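Local coordinates for protein RickCE (Rickettsia bellii, PDB 5HAM) that probably acts as a CE-clan cysteine protease that removes ubiquitin or a ubiquitin-like modifier, this chain being the piece that carries the catalytic domain of a bacterial effector, at residues Y9-I14 with Q30-F35; I14-T19 with F255-Q260; L163-N166 with S172-Y175; T202-D207 with G212-D217. All blocks are in the same frame, centred on the assembly; numbering follows the deposited sequence.

Interaction 1: Y9-I14 with Q30-F35; sequences YTENEI and QPAITF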
loop_
_atom_site.group_PDB
_atom_site.type_symbol
_atom_site.label_atom_id
_atom_site.label_comp_id
_atom_site.label_asym_id
_atom_site.label_seq_id
_atom_site.Cartn_x
_atom_site.Cartn_y
_atom_site.Cartn_z
ATOM N N TYR A 9 -11.154 -0.296 -3.167
ATOM C CA TYR A 9 -10.527 -1.005 -4.276
ATOM C C TYR A 9 -9.492 -1.983 -3.756
ATOM O O TYR A 9 -8.803 -1.708 -2.776
ATOM C CB TYR A 9 -9.788 -0.046 -5.215
ATOM C CG TYR A 9 -10.629 0.758 -6.161
ATOM C CD1 TYR A 9 -11.947 1.058 -5.877
ATOM C CD2 TYR A 9 -10.091 1.232 -7.347
ATOM C CE1 TYR A 9 -12.712 1.809 -6.756
ATOM C CE2 TYR A 9 -10.846 1.975 -8.235
ATOM C CZ TYR A 9 -12.152 2.264 -7.935
ATOM O OH TYR A 9 -12.902 3.012 -8.810
ATOM N N THR A 10 -9.357 -3.109 -4.435
ATOM C CA THR A 10 -8.240 -3.992 -4.166
ATOM C C THR A 10 -7.238 -3.840 -5.302
ATOM O O THR A 10 -7.535 -3.207 -6.320
ATOM C CB THR A 10 -8.706 -5.428 -4.119
ATOM O OG1 THR A 10 -8.979 -5.864 -5.454
ATOM C CG2 THR A 10 -9.978 -5.515 -3.304
ATOM N N GLU A 11 -6.056 -4.422 -5.124
ATOM C CA GLU A 11 -5.000 -4.360 -6.129
ATOM C C GLU A 11 -5.483 -4.871 -7.486
ATOM O O GLU A 11 -5.022 -4.431 -8.535
ATOM C CB GLU A 11 -3.796 -5.178 -5.662
ATOM C CG GLU A 11 -2.589 -5.091 -6.569
ATOM C CD GLU A 11 -1.434 -5.947 -6.077
ATOM O OE1 GLU A 11 -1.506 -6.444 -4.925
ATOM O OE2 GLU A 11 -0.457 -6.120 -6.842
ATOM N N ASN A 12 -6.424 -5.802 -7.443
ATOM C CA ASN A 12 -6.917 -6.448 -8.631
ATOM C C ASN A 12 -7.601 -5.452 -9.557
ATOM O O ASN A 12 -7.326 -5.423 -10.751
ATOM C CB ASN A 12 -7.864 -7.582 -8.247
ATOM C CG ASN A 12 -8.167 -8.482 -9.399
ATOM O OD1 ASN A 12 -9.329 -8.727 -9.723
ATOM N ND2 ASN A 12 -7.118 -8.972 -10.053
ATOM N N GLU A 13 -8.468 -4.618 -8.996
ATOM C CA GLU A 13 -9.146 -3.598 -9.782
ATOM C C GLU A 13 -8.186 -2.534 -10.253
ATOM O O GLU A 13 -8.245 -2.100 -11.399
ATOM C CB GLU A 13 -10.244 -2.918 -8.975
ATOM C CG GLU A 13 -11.500 -3.725 -8.861
ATOM C CD GLU A 13 -11.532 -4.572 -7.620
ATOM O OE1 GLU A 13 -10.571 -4.514 -6.817
ATOM O OE2 GLU A 13 -12.535 -5.294 -7.450
ATOM N N ILE A 14 -7.325 -2.091 -9.350
ATOM C CA ILE A 14 -6.394 -1.023 -9.675
ATOM C C ILE A 14 -5.551 -1.438 -10.887
ATOM O O ILE A 14 -5.425 -0.698 -11.855
ATOM C CB ILE A 14 -5.530 -0.685 -8.458
ATOM C CG1 ILE A 14 -6.392 0.020 -7.410
ATOM C CG2 ILE A 14 -4.355 0.193 -8.844
ATOM C CD1 ILE A 14 -5.691 0.225 -6.093
ATOM N N GLN A 30 3.131 -2.013 -12.993
ATOM C CA GLN A 30 3.807 -2.917 -12.068
ATOM C C GLN A 30 2.836 -3.484 -11.047
ATOM O O GLN A 30 1.775 -2.915 -10.811
ATOM C CB GLN A 30 4.941 -2.177 -11.349
ATOM C CG GLN A 30 6.048 -1.736 -12.277
ATOM C CD GLN A 30 6.684 -2.916 -12.983
ATOM O OE1 GLN A 30 6.947 -3.944 -12.369
ATOM N NE2 GLN A 30 6.912 -2.781 -14.281
ATOM N N PRO A 31 3.191 -4.620 -10.438
ATOM C CA PRO A 31 2.443 -5.082 -9.265
ATOM C C PRO A 31 2.649 -4.117 -8.100
ATOM O O PRO A 31 3.632 -3.386 -8.088
ATOM C CB PRO A 31 3.067 -6.447 -8.965
ATOM C CG PRO A 31 4.355 -6.471 -9.704
ATOM C CD PRO A 31 4.174 -5.613 -10.899
ATOM N N ALA A 32 1.726 -4.101 -7.146
ATOM C CA ALA A 32 1.805 -3.147 -6.046
ATOM C C ALA A 32 3.011 -3.321 -5.151
ATOM O O ALA A 32 3.373 -4.434 -4.780
ATOM C CB ALA A 32 0.529 -3.191 -5.198
ATOM N N ILE A 33 3.627 -2.200 -4.804
ATOM C CA ILE A 33 4.515 -2.152 -3.665
ATOM C C ILE A 33 3.645 -1.997 -2.426
ATOM O O ILE A 33 2.754 -1.155 -2.392
ATOM C CB ILE A 33 5.464 -0.977 -3.771
ATOM C CG1 ILE A 33 6.620 -1.327 -4.721
ATOM C CG2 ILE A 33 5.990 -0.574 -2.381
ATOM C CD1 ILE A 33 7.473 -0.116 -5.089
ATOM N N THR A 34 3.879 -2.829 -1.422
ATOM C CA THR A 34 3.058 -2.802 -0.213
ATOM C C THR A 34 3.902 -2.652 1.048
ATOM O O THR A 34 4.934 -3.301 1.221
ATOM C CB THR A 34 2.163 -4.066 -0.087
ATOM O OG1 THR A 34 2.983 -5.219 0.093
ATOM C CG2 THR A 34 1.338 -4.276 -1.351
ATOM N N PHE A 35 3.463 -1.770 1.928
ATOM C CA PHE A 35 4.131 -1.595 3.198
ATOM C C PHE A 35 3.194 -2.012 4.306
ATOM O O PHE A 35 1.973 -1.800 4.225
ATOM C CB PHE A 35 4.476 -0.133 3.429
ATOM C CG PHE A 35 5.466 0.429 2.460
ATOM C CD1 PHE A 35 6.808 0.093 2.552
ATOM C CD2 PHE A 35 5.069 1.331 1.489
ATOM C CE1 PHE A 35 7.729 0.625 1.679
ATOM C CE2 PHE A 35 5.989 1.864 0.614
ATOM C CZ PHE A 35 7.321 1.506 0.705
HETATM O O HOH W 1 2.351 -7.186 -5.069
#

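Interaction 2: I14-T19 with F255-Q260; sequences ITHLLT and FKQDAQ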
loop_
_atom_site.group_PDB
_atom_site.type_symbol
_atom_site.label_atom_id
_atom_site.label_comp_id
_atom_site.label_asym_id
_atom_site.label_seq_id
_atom_site.Cartn_x
_atom_site.Cartn_y
_atom_site.Cartn_z
ATOM N N ILE A 14 -7.325 -2.091 -9.350
ATOM C CA ILE A 14 -6.394 -1.023 -9.675
ATOM C C ILE A 14 -5.551 -1.438 -10.887
ATOM O O ILE A 14 -5.425 -0.698 -11.855
ATOM C CB ILE A 14 -5.530 -0.685 -8.458
ATOM C CG1 ILE A 14 -6.392 0.020 -7.410
ATOM C CG2 ILE A 14 -4.355 0.193 -8.844
ATOM C CD1 ILE A 14 -5.691 0.225 -6.093
ATOM N N THR A 15 -5.033 -2.658 -10.830
ATOM C CA THR A 15 -4.219 -3.234 -11.893
ATOM C C THR A 15 -4.984 -3.338 -13.213
ATOM O O THR A 15 -4.467 -2.957 -14.251
ATOM C CB THR A 15 -3.657 -4.609 -11.447
ATOM O OG1 THR A 15 -2.685 -4.390 -10.416
ATOM C CG2 THR A 15 -2.981 -5.309 -12.567
ATOM N N HIS A 16 -6.221 -3.822 -13.165
ATOM C CA HIS A 16 -7.047 -3.940 -14.375
ATOM C C HIS A 16 -7.412 -2.588 -14.971
ATOM O O HIS A 16 -7.337 -2.385 -16.183
ATOM C CB HIS A 16 -8.348 -4.691 -14.084
ATOM C CG HIS A 16 -8.147 -6.106 -13.654
ATOM N ND1 HIS A 16 -9.147 -6.867 -13.085
ATOM C CD2 HIS A 16 -7.050 -6.902 -13.701
ATOM C CE1 HIS A 16 -8.678 -8.066 -12.804
ATOM N NE2 HIS A 16 -7.411 -8.114 -13.161
ATOM N N LEU A 17 -7.851 -1.680 -14.108
ATOM C CA LEU A 17 -8.189 -0.337 -14.526
ATOM C C LEU A 17 -7.001 0.340 -15.206
ATOM O O LEU A 17 -7.166 1.004 -16.231
ATOM C CB LEU A 17 -8.662 0.471 -13.323
ATOM C CG LEU A 17 -10.100 0.106 -12.981
ATOM C CD1 LEU A 17 -10.472 0.576 -11.579
ATOM C CD2 LEU A 17 -11.000 0.708 -14.050
ATOM N N LEU A 18 -5.809 0.151 -14.648
ATOM C CA LEU A 18 -4.609 0.771 -15.199
ATOM C C LEU A 18 -4.256 0.165 -16.542
ATOM O O LEU A 18 -4.062 0.880 -17.527
ATOM C CB LEU A 18 -3.426 0.631 -14.243
ATOM C CG LEU A 18 -3.426 1.590 -13.051
ATOM C CD1 LEU A 18 -2.328 1.200 -12.076
ATOM C CD2 LEU A 18 -3.260 3.024 -13.520
ATOM N N THR A 19 -4.176 -1.157 -16.566
ATOM C CA THR A 19 -3.910 -1.909 -17.785
ATOM C C THR A 19 -4.894 -1.585 -18.920
ATOM O O THR A 19 -4.495 -1.443 -20.076
ATOM C CB THR A 19 -3.914 -3.413 -17.481
ATOM O OG1 THR A 19 -2.776 -3.711 -16.669
ATOM C CG2 THR A 19 -3.839 -4.230 -18.751
ATOM N N PHE A 255 -17.031 -8.076 -15.098
ATOM C CA PHE A 255 -18.253 -7.706 -14.384
ATOM C C PHE A 255 -18.145 -7.718 -12.853
ATOM O O PHE A 255 -18.642 -6.805 -12.191
ATOM C CB PHE A 255 -19.417 -8.605 -14.836
ATOM N N LYS A 256 -17.508 -8.748 -12.298
ATOM C CA LYS A 256 -17.473 -8.957 -10.844
ATOM C C LYS A 256 -16.775 -7.820 -10.095
ATOM O O LYS A 256 -17.051 -7.567 -8.923
ATOM C CB LYS A 256 -16.820 -10.302 -10.502
ATOM N N GLN A 257 -15.880 -7.131 -10.792
ATOM C CA GLN A 257 -15.097 -6.056 -10.197
ATOM C C GLN A 257 -15.827 -4.717 -10.297
ATOM O O GLN A 257 -15.599 -3.810 -9.495
ATOM C CB GLN A 257 -13.731 -6.009 -10.866
ATOM C CG GLN A 257 -13.238 -7.404 -11.192
ATOM C CD GLN A 257 -11.746 -7.479 -11.310
ATOM O OE1 GLN A 257 -11.092 -6.488 -11.626
ATOM N NE2 GLN A 257 -11.189 -8.658 -11.049
ATOM N N ASP A 258 -16.713 -4.610 -11.282
ATOM C CA ASP A 258 -17.675 -3.517 -11.323
ATOM C C ASP A 258 -18.638 -3.606 -10.124
ATOM O O ASP A 258 -18.870 -2.615 -9.432
ATOM C CB ASP A 258 -18.450 -3.532 -12.645
ATOM N N ALA A 259 -19.181 -4.796 -9.881
ATOM C CA ALA A 259 -20.092 -5.018 -8.755
ATOM C C ALA A 259 -19.419 -4.740 -7.407
ATOM O O ALA A 259 -20.052 -4.200 -6.496
ATOM C CB ALA A 259 -20.674 -6.442 -8.788
ATOM N N GLN A 260 -18.145 -5.119 -7.288
ATOM C CA GLN A 260 -17.353 -4.815 -6.097
ATOM C C GLN A 260 -17.306 -3.310 -5.863
ATOM O O GLN A 260 -17.738 -2.841 -4.812
ATOM C CB GLN A 260 -15.930 -5.385 -6.204
ATOM C CG GLN A 260 -14.865 -4.605 -5.400
ATOM C CD GLN A 260 -14.330 -5.350 -4.181
ATOM O OE1 GLN A 260 -14.877 -6.371 -3.754
ATOM N NE2 GLN A 260 -13.251 -4.838 -3.621
#

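Interaction 3: L163-N166 with S172-Y175; sequences LTFN and SINY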
loop_
_atom_site.group_PDB
_atom_site.type_symbol
_atom_site.label_atom_id
_atom_site.label_comp_id
_atom_site.label_asym_id
_atom_site.label_seq_id
_atom_site.Cartn_x
_atom_site.Cartn_y
_atom_site.Cartn_z
ATOM N N LEU A 163 10.768 10.116 -10.383
ATOM C CA LEU A 163 9.638 9.416 -9.766
ATOM C C LEU A 163 8.584 10.408 -9.280
ATOM O O LEU A 163 8.884 11.316 -8.503
ATOM C CB LEU A 163 10.107 8.559 -8.588
ATOM C CG LEU A 163 11.288 7.611 -8.835
ATOM C CD1 LEU A 163 11.874 7.153 -7.525
ATOM C CD2 LEU A 163 10.873 6.414 -9.676
ATOM N N THR A 164 7.350 10.224 -9.738
ATOM C CA THR A 164 6.271 11.133 -9.401
ATOM C C THR A 164 5.230 10.425 -8.553
ATOM O O THR A 164 4.735 9.359 -8.925
ATOM C CB THR A 164 5.632 11.676 -10.672
ATOM O OG1 THR A 164 6.645 12.305 -11.451
ATOM C CG2 THR A 164 4.549 12.685 -10.355
ATOM N N PHE A 165 4.917 11.020 -7.404
ATOM C CA PHE A 165 4.013 10.422 -6.419
ATOM C C PHE A 165 2.780 11.277 -6.118
ATOM O O PHE A 165 2.851 12.506 -6.093
ATOM C CB PHE A 165 4.795 10.184 -5.120
ATOM C CG PHE A 165 3.969 9.650 -3.983
ATOM C CD1 PHE A 165 3.748 8.280 -3.847
ATOM C CD2 PHE A 165 3.453 10.513 -3.020
ATOM C CE1 PHE A 165 3.004 7.782 -2.780
ATOM C CE2 PHE A 165 2.709 10.025 -1.950
ATOM C CZ PHE A 165 2.484 8.654 -1.828
ATOM N N ASN A 166 1.649 10.631 -5.868
ATOM C CA ASN A 166 0.576 11.333 -5.176
ATOM C C ASN A 166 -0.246 10.486 -4.224
ATOM O O ASN A 166 -0.440 9.302 -4.450
ATOM C CB ASN A 166 -0.344 12.068 -6.131
ATOM C CG ASN A 166 -1.172 13.124 -5.412
ATOM O OD1 ASN A 166 -0.623 14.078 -4.852
ATOM N ND2 ASN A 166 -2.482 12.946 -5.395
ATOM N N SER A 172 1.914 13.572 2.450
ATOM C CA SER A 172 3.095 13.668 1.603
ATOM C C SER A 172 3.615 12.252 1.391
ATOM O O SER A 172 3.154 11.321 2.036
ATOM C CB SER A 172 4.185 14.507 2.269
ATOM O OG SER A 172 4.917 13.717 3.198
ATOM N N ILE A 173 4.599 12.113 0.505
ATOM C CA ILE A 173 5.269 10.846 0.247
ATOM C C ILE A 173 6.041 10.336 1.474
ATOM O O ILE A 173 6.502 9.201 1.476
ATOM C CB ILE A 173 6.229 10.969 -0.974
ATOM C CG1 ILE A 173 6.615 9.607 -1.529
ATOM C CG2 ILE A 173 7.490 11.771 -0.644
ATOM C CD1 ILE A 173 7.666 9.722 -2.587
ATOM N N ASN A 174 6.165 11.177 2.511
ATOM C CA ASN A 174 6.875 10.819 3.749
ATOM C C ASN A 174 6.003 10.144 4.777
ATOM O O ASN A 174 6.458 9.806 5.858
ATOM C CB ASN A 174 7.492 12.053 4.394
ATOM C CG ASN A 174 8.618 12.621 3.566
ATOM O OD1 ASN A 174 9.495 11.888 3.108
ATOM N ND2 ASN A 174 8.582 13.919 3.337
ATOM N N TYR A 175 4.736 9.993 4.434
ATOM C CA TYR A 175 3.771 9.301 5.261
ATOM C C TYR A 175 4.344 8.077 6.002
ATOM O O TYR A 175 5.005 7.218 5.410
ATOM C CB TYR A 175 2.602 8.868 4.377
ATOM C CG TYR A 175 1.518 8.225 5.166
ATOM C CD1 TYR A 175 0.633 8.997 5.905
ATOM C CD2 TYR A 175 1.390 6.848 5.201
ATOM C CE1 TYR A 175 -0.363 8.421 6.636
ATOM C CE2 TYR A 175 0.408 6.256 5.942
ATOM C CZ TYR A 175 -0.472 7.049 6.662
ATOM O OH TYR A 175 -1.462 6.467 7.407
#

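Interaction 4: T202-D207 with G212-D217; sequences TKQQTD and GVFTVD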
loop_
_atom_site.group_PDB
_atom_site.type_symbol
_atom_site.label_atom_id
_atom_site.label_comp_id
_atom_site.label_asym_id
_atom_site.label_seq_id
_atom_site.Cartn_x
_atom_site.Cartn_y
_atom_site.Cartn_z
ATOM N N THR A 202 -1.203 16.429 -3.642
ATOM C CA THR A 202 -2.471 17.048 -3.970
ATOM C C THR A 202 -3.576 16.322 -3.247
ATOM O O THR A 202 -3.927 15.201 -3.610
ATOM C CB THR A 202 -2.737 16.996 -5.461
ATOM O OG1 THR A 202 -1.625 17.569 -6.144
ATOM C CG2 THR A 202 -4.016 17.758 -5.806
ATOM N N LYS A 203 -4.096 16.955 -2.203
ATOM C CA LYS A 203 -5.206 16.384 -1.480
ATOM C C LYS A 203 -6.379 16.352 -2.438
ATOM O O LYS A 203 -6.725 17.373 -3.040
ATOM C CB LYS A 203 -5.552 17.221 -0.243
ATOM C CG LYS A 203 -6.781 16.720 0.487
ATOM C CD LYS A 203 -7.347 17.755 1.454
ATOM C CE LYS A 203 -7.290 17.273 2.906
ATOM N NZ LYS A 203 -8.043 18.172 3.856
ATOM N N GLN A 204 -6.983 15.182 -2.591
ATOM C CA GLN A 204 -8.098 15.050 -3.517
ATOM C C GLN A 204 -9.396 14.707 -2.809
ATOM O O GLN A 204 -10.414 15.358 -3.021
ATOM C CB GLN A 204 -7.766 14.051 -4.627
ATOM C CG GLN A 204 -6.764 14.622 -5.572
ATOM C CD GLN A 204 -6.115 13.588 -6.465
ATOM O OE1 GLN A 204 -5.830 12.465 -6.036
ATOM N NE2 GLN A 204 -5.873 13.964 -7.722
ATOM N N GLN A 205 -9.354 13.701 -1.950
ATOM C CA GLN A 205 -10.532 13.329 -1.176
ATOM C C GLN A 205 -10.083 12.646 0.095
ATOM O O GLN A 205 -9.174 11.815 0.069
ATOM C CB GLN A 205 -11.442 12.410 -1.993
ATOM C CG GLN A 205 -12.726 12.028 -1.266
ATOM C CD GLN A 205 -13.800 11.546 -2.207
ATOM O OE1 GLN A 205 -13.797 11.879 -3.390
ATOM N NE2 GLN A 205 -14.729 10.749 -1.691
ATOM N N THR A 206 -10.706 12.985 1.216
ATOM C CA THR A 206 -10.253 12.436 2.496
ATOM C C THR A 206 -10.936 11.138 2.905
ATOM O O THR A 206 -10.675 10.625 3.976
ATOM C CB THR A 206 -10.369 13.447 3.632
ATOM O OG1 THR A 206 -11.739 13.828 3.784
ATOM C CG2 THR A 206 -9.547 14.672 3.309
ATOM N N ASP A 207 -11.800 10.603 2.053
ATOM C CA ASP A 207 -12.328 9.268 2.287
ATOM C C ASP A 207 -11.312 8.229 1.839
ATOM O O ASP A 207 -10.877 8.229 0.680
ATOM C CB ASP A 207 -13.639 9.056 1.536
ATOM C CG ASP A 207 -14.662 10.119 1.851
ATOM O OD1 ASP A 207 -14.280 11.160 2.422
ATOM O OD2 ASP A 207 -15.849 9.918 1.520
ATOM N N GLY A 212 -8.325 4.208 -4.011
ATOM C CA GLY A 212 -8.126 3.417 -5.212
ATOM C C GLY A 212 -8.662 4.109 -6.457
ATOM O O GLY A 212 -8.099 3.968 -7.555
ATOM N N VAL A 213 -9.750 4.862 -6.288
ATOM C CA VAL A 213 -10.340 5.582 -7.407
ATOM C C VAL A 213 -9.318 6.561 -7.982
ATOM O O VAL A 213 -9.052 6.557 -9.185
ATOM C CB VAL A 213 -11.622 6.351 -6.981
ATOM C CG1 VAL A 213 -12.356 6.868 -8.196
ATOM C CG2 VAL A 213 -12.542 5.451 -6.167
ATOM N N PHE A 214 -8.728 7.375 -7.107
ATOM C CA PHE A 214 -7.759 8.393 -7.518
ATOM C C PHE A 214 -6.366 7.856 -7.846
ATOM O O PHE A 214 -5.656 8.428 -8.683
ATOM C CB PHE A 214 -7.674 9.506 -6.476
ATOM C CG PHE A 214 -8.805 10.473 -6.556
ATOM C CD1 PHE A 214 -8.764 11.528 -7.458
ATOM C CD2 PHE A 214 -9.928 10.314 -5.748
ATOM C CE1 PHE A 214 -9.802 12.420 -7.556
ATOM C CE2 PHE A 214 -10.983 11.197 -5.840
ATOM C CZ PHE A 214 -10.921 12.260 -6.753
ATOM N N THR A 215 -5.960 6.782 -7.171
ATOM C CA THR A 215 -4.735 6.091 -7.529
ATOM C C THR A 215 -4.752 5.766 -9.018
ATOM O O THR A 215 -3.778 5.987 -9.728
ATOM C CB THR A 215 -4.581 4.788 -6.725
ATOM O OG1 THR A 215 -4.194 5.105 -5.384
ATOM C CG2 THR A 215 -3.518 3.881 -7.349
ATOM N N VAL A 216 -5.882 5.264 -9.493
ATOM C CA VAL A 216 -5.987 4.877 -10.882
ATOM C C VAL A 216 -5.922 6.109 -11.772
ATOM O O VAL A 216 -5.150 6.158 -12.727
ATOM C CB VAL A 216 -7.304 4.100 -11.151
ATOM C CG1 VAL A 216 -7.575 3.967 -12.670
ATOM C CG2 VAL A 216 -7.285 2.727 -10.435
ATOM N N ASP A 217 -6.733 7.105 -11.454
ATOM C CA ASP A 217 -6.783 8.299 -12.278
ATOM C C ASP A 217 -5.452 9.066 -12.279
ATOM O O ASP A 217 -4.987 9.504 -13.339
ATOM C CB ASP A 217 -7.926 9.200 -11.843
ATOM C CG ASP A 217 -8.330 10.181 -12.930
ATOM O OD1 ASP A 217 -9.062 9.771 -13.861
ATOM O OD2 ASP A 217 -7.923 11.361 -12.842
#

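Interaction 1: Y9-I14 with Q30-F35
Glu11, in the first turn of helix 11-20, spans the gap to Ala32 with its chain drawn out. CG lies opposite the backbone N (chi1 -175°) and the chain stays extended beyond CG, which carries the carboxylate across a separation of 6.9 Å between the CA atoms of Glu11 and Ala32. OE2 of Glu11 accepts from Ala32 N at 3.0 Å, a nearly linear bond with an N-H...O angle of 168°. The donor does not lie in the carboxylate plane but comes from above it, 56° out. The carboxylate also lies against the methyl group of the same residue, with Ala32 CB 3.5 Å from Glu11 CD and also close to OE1. A bridging water adds a second link: it donates to Ala32 O at 2.9 Å and only weakly to Glu11 OE2 at 3.5 Å.

The glutamate springs from a helix start organised as a capping box. Thr10 is the N-cap, and its OG1 accepts from Asn12 N at 3.2 Å; in return Glu13 folds back so that OE1 accepts from Thr10 N at 3.0 Å. Glu11, lying between these paired residues, points toward the sheet instead. Ala32 lies at an irregular point of strand 27-34, an outermost strand of the mixed sheet, and Gln30 and Ile33 hold that strand to strand 135-141 by backbone hydrogen bonds. While Ala32 turns its CB toward the helix, Ile33 turns away and packs on Leu183 of helix 175-188. Just ahead of the cap, Tyr9 OH is hydrogen-bonded to His246 ND1.

Interaction 2: I14-T19 with F255-Q260
His16 and Gln257 reach each other through similar first torsions: in both, CG stands opposite the carbonyl carbon and beside the backbone N, with chi1 at -63° in His16. Beyond CG the glutamine chain runs out extended, so its amide arrives at the ND1-CE1 edge of the imidazole across 9.3 Å between the CA atoms of His16 and Gln257. The side chains cross at about a right angle, yet their flat ends are nearly parallel, the ring and amide planes lying 12° apart. Gln257 OE1 thus sits at the ring edge, near the plane, facing ND1. The contact is modelled as a hydrogen bond from ND1 of His16 to OE1 of Gln257, but at 2.5 Å it is very short and its N-H...O angle of 136° is bent, so the detailed geometry is doubtful. No apolar side chains meet across these segments; Leu17, one residue on, packs instead on His246 and Leu250 of helix 238-251. The arrangement is a surface contact between two helices: within these segments one polar side-chain pair joins helix 11-20, near the N-terminus, to the C-terminal helix 255-262.

Interaction 3: L163-N166 with S172-Y175
Ser172 brings its backbone to the ring of Phe165, its carbonyl carbon 4.1 Å from CE2 in an oblique approach. Its CB points away from the strand, and the hydroxyl serves its own segment: OG of Ser172 accepts from Asn174 N at 2.9 Å, a capping bond ahead of the helix that follows.

Ile173 carries most of the contact. CG1 lies opposite the backbone N (chi1 -163°), which places that branch over one face of the Phe165 ring. In this CH-pi contact CG1 approaches nearly along the ring normal: CG1 of Ile173 is 3.7 Å from the centroid of the Phe165 ring and 16° off its normal, shifted toward the rim. Ile173 follows the CD2-CE2 side of the ring, with its CD1 near Phe165 CB and its CA 3.5 Å from Phe165 CE2. Between them, Ile173 CB lies 3.5 Å from Phe165 CD2. Phe165 meets it from a strand position whose CB points toward the loop. Ile173 N is in turn hydrogen-bonded to Asp199 OD2, and both Phe165 and Ile173 touch Leu180, so helix 175-188 covers the same hydrophobic cluster.

Asn174 turns away from the strand and touches Pro181. At Tyr175 the type I turn closes, its N donating to Ser172 O at 3.2 Å; although CB starts toward the strand, the ring leads off to an edge-to-face stack with His146.

The turn thus lies on the outgoing connection of a beta-alpha-beta crossover, in which strand 160-166, helix 175-188 and the parallel neighbouring strand 196-199 follow one another within the catalytic domain.

Interaction 4: T202-D207 with G212-D217
One face of the Phe214 ring is covered by Gln204, while Gln205 comes to the ring edge. CB of Gln204 stands 4.0 Å from the centroid of the Phe214 ring and 14° off the normal, a CH-pi contact displaced toward the rim. From there the extended chain crosses the ring obliquely, its amide tilted 40° to the aromatic plane. This lays OE1 of Gln204 3.4 Å from CD1 of Phe214 and 3.5 Å from CB of Phe214. Gln205 approaches differently: its chain crosses at about a right angle with the amide plane turned 68° from the ring, and its OE1 lies near the ring plane, 3.8 Å from CE2 of Phe214.

These glutamines belong to the loop that leads from strand 196-199 to helix 211-223. The helix begins at Cys211, and in CE-clan proteases the nucleophilic cysteine sits at the start of such a helix, so the contact probably borders the active site.

No hydrogen bond crosses between the segments. Gln204 finds its polar partners outside them: OE1 accepts from Asn218 ND2, one residue beyond the helical segment, and NE2 donates to Leu229 O in a later loop, and these fix the rotation of the amide. Phe214, with CG placed beside its backbone N, projects from the helix toward the loop. Leu242 of helix 238-251 and Ser234 also touch this phenylalanine.

Interactions 3 and 4 are buried and rest on one phenylalanine ring each, covered on a face by an aliphatic group; they meet where Asn166 OD1 probably accepts a hydrogen bond from Thr202 N. Interactions 1 and 2 are more polar; interaction 2 is a surface contact, whereas interaction 1 is partly buried. They share helix 11-20, sending it in one direction to the outermost strand 27-34 and in another to helix 255-262, through a carboxylate-to-backbone bond and a histidine-amide pair. The same helix also packs on interaction 4, with Ile14 and Leu17 against Val216. Interaction 3 touches neither of the first two, its centre lying about 24 Å from that of interaction 2, although interactions 1 and 3 reach the same sheet.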